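Local coordinates for protein putative NADH dehydrogenase/NAD(P)H nitroreductase (Parabacteroides distasonis, PDB 3M5K) that binds flavin mononucleotide and probably acts as an oxidoreductase of the nitroreductase family, at residues P69-R72 with M73-E76. Numbering follows the deposited sequence.
Sequences PFAR and MLKE. With FMN (flavin mononucleotide), chain C.
The loop between helix 58-67 and strand 79-86 runs along the pyrimidine edge of the flavin in this FMN-binding nitroreductase fold, and a short 3-10 turn within it folds the side chain of M73 back along the backbone of F70 and A71. Two backbone bonds of the i to i+3 kind make the turn: L74 N donates to A71 O at 3.2 Å and K75 N to R72 O at 3.2 Å.

The residue at 73 is selenomethionine, and the conformer described here has CG between the backbone N and the carbonyl carbon (chi1 84°). With further bends at chi2 and chi3, the chain folds back along the loop. SE thereby lies against the backbone of A71, 3.5 Å from its CA, while CE reaches F70 O at 3.7 Å and FMN O2 at the same separation. The unbranched, flexible chain of methionine, here with selenium in place of sulfur, can bend in this way and lay its terminal methyl beside the cofactor. The methyl of A71 touches both neighbours, CB 4.0 Å from L74 CD1 and 4.2 Å from M73 SE; a small side chain suits a buried position beside both. L74 packs against L61 and M64 of helix 58-67 and V146 of strand 141-150. On the outer side, R72 bonds to A65 O and K75 forms a salt bridge with E66, tying the turn to the same helix.

F70 serves the cofactor through its main chain: FMN N3 donates to F70 O at 2.9 Å, with an N-H...O angle of 157°. This carbonyl accepts the imide N-H of the flavin without calling on the side chain, and the methyl of M73 makes van der Waals contact with O2 beside it, which probably helps to hold the pyrimidine edge.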
# COMPACT_ATOMS: atom_id res chain seq x y z
N PRO A 69 3.34 -23.14 0.39
CA PRO A 69 3.16 -23.36 -1.05
C PRO A 69 3.47 -22.20 -2.00
O PRO A 69 4.04 -22.44 -3.06
CB PRO A 69 1.69 -23.75 -1.15
CG PRO A 69 1.48 -24.59 0.09
CD PRO A 69 2.30 -23.86 1.16
N PHE A 70 3.15 -20.97 -1.69
CA PHE A 70 3.52 -19.94 -2.69
C PHE A 70 4.70 -19.08 -2.32
O PHE A 70 4.91 -17.98 -2.87
CB PHE A 70 2.27 -19.15 -3.04
CG PHE A 70 1.18 -20.03 -3.52
CD1 PHE A 70 1.27 -20.63 -4.77
CD2 PHE A 70 0.12 -20.37 -2.70
CE1 PHE A 70 0.30 -21.50 -5.23
CE2 PHE A 70 -0.87 -21.24 -3.15
CZ PHE A 70 -0.77 -21.81 -4.42
N ALA A 71 5.52 -19.59 -1.40
CA ALA A 71 6.69 -18.87 -0.93
C ALA A 71 7.91 -19.79 -0.91
O ALA A 71 8.79 -19.68 -0.06
CB ALA A 71 6.42 -18.23 0.45
N ARG A 72 8.01 -20.68 -1.90
CA ARG A 72 9.11 -21.66 -1.90
C ARG A 72 10.47 -20.99 -2.15
O ARG A 72 11.52 -21.56 -1.79
CB ARG A 72 8.88 -22.77 -2.95
CG ARG A 72 7.60 -23.54 -2.84
CD ARG A 72 7.47 -24.35 -1.57
NE ARG A 72 6.36 -25.28 -1.71
CZ ARG A 72 5.66 -25.81 -0.70
NH1 ARG A 72 5.91 -25.50 0.56
NH2 ARG A 72 4.66 -26.65 -0.97
N MSE A 73 10.44 -19.80 -2.73
CA MSE A 73 11.65 -19.01 -3.01
C MSE A 73 12.42 -18.57 -1.76
O MSE A 73 13.59 -18.17 -1.84
CB MSE A 73 11.32 -17.79 -3.90
CG MSE A 73 10.79 -16.54 -3.18
SE MSE A 73 9.02 -16.84 -2.49
CE MSE A 73 8.06 -16.68 -4.18
N LEU A 74 11.78 -18.66 -0.59
CA LEU A 74 12.45 -18.40 0.69
C LEU A 74 13.71 -19.28 0.86
O LEU A 74 14.65 -18.90 1.54
CB LEU A 74 11.51 -18.60 1.88
CG LEU A 74 10.50 -17.47 2.07
CD1 LEU A 74 9.41 -17.88 3.08
CD2 LEU A 74 11.21 -16.19 2.49
N LYS A 75 13.70 -20.46 0.24
CA LYS A 75 14.87 -21.36 0.27
C LYS A 75 16.05 -20.80 -0.51
O LYS A 75 17.19 -21.20 -0.27
CB LYS A 75 14.50 -22.73 -0.28
CG LYS A 75 14.87 -23.83 0.66
CD LYS A 75 14.24 -25.16 0.29
CE LYS A 75 13.85 -25.93 1.56
NZ LYS A 75 13.28 -27.25 1.16
N GLU A 76 15.76 -19.88 -1.43
CA GLU A 76 16.73 -19.33 -2.36
C GLU A 76 17.10 -17.87 -2.10
O GLU A 76 17.62 -17.21 -2.99
CB GLU A 76 16.21 -19.47 -3.80
CG GLU A 76 15.68 -20.87 -4.15
CD GLU A 76 16.71 -21.98 -3.91
OE1 GLU A 76 17.94 -21.70 -3.96
OE2 GLU A 76 16.28 -23.14 -3.68
N1 FMN C . 3.27 -13.86 -5.02
C2 FMN C . 3.73 -15.12 -4.66
O2 FMN C . 4.64 -15.68 -5.29
N3 FMN C . 3.18 -15.77 -3.58
C4 FMN C . 2.14 -15.25 -2.84
O4 FMN C . 1.72 -15.90 -1.89
C4A FMN C . 1.64 -13.98 -3.19
N5 FMN C . 0.57 -13.41 -2.50
C5A FMN C . 0.26 -12.07 -2.76
C6 FMN C . -0.67 -11.45 -1.93
C7 FMN C . -1.00 -10.10 -2.09
C7M FMN C . -2.02 -9.55 -1.08
C8 FMN C . -0.36 -9.33 -3.12
C8M FMN C . -0.62 -7.86 -3.39
C9 FMN C . 0.55 -9.96 -3.95
C9A FMN C . 0.89 -11.35 -3.79
N10 FMN C . 1.80 -12.03 -4.65
C10 FMN C . 2.23 -13.30 -4.29
C1' FMN C . 2.46 -11.38 -5.84
C2' FMN C . 1.46 -11.36 -7.01
O2' FMN C . 1.43 -12.62 -7.66
C3' FMN C . 1.83 -10.26 -8.02
O3' FMN C . 1.79 -8.97 -7.42
C4' FMN C . 0.98 -10.31 -9.28
O4' FMN C . 1.19 -11.53 -10.02
C5' FMN C . 1.27 -9.09 -10.16
O5' FMN C . 2.61 -9.10 -10.61
P FMN C . 3.66 -7.91 -10.30
O1P FMN C . 3.08 -6.64 -10.92
O2P FMN C . 3.91 -7.77 -8.80
O3P FMN C . 4.95 -8.31 -10.95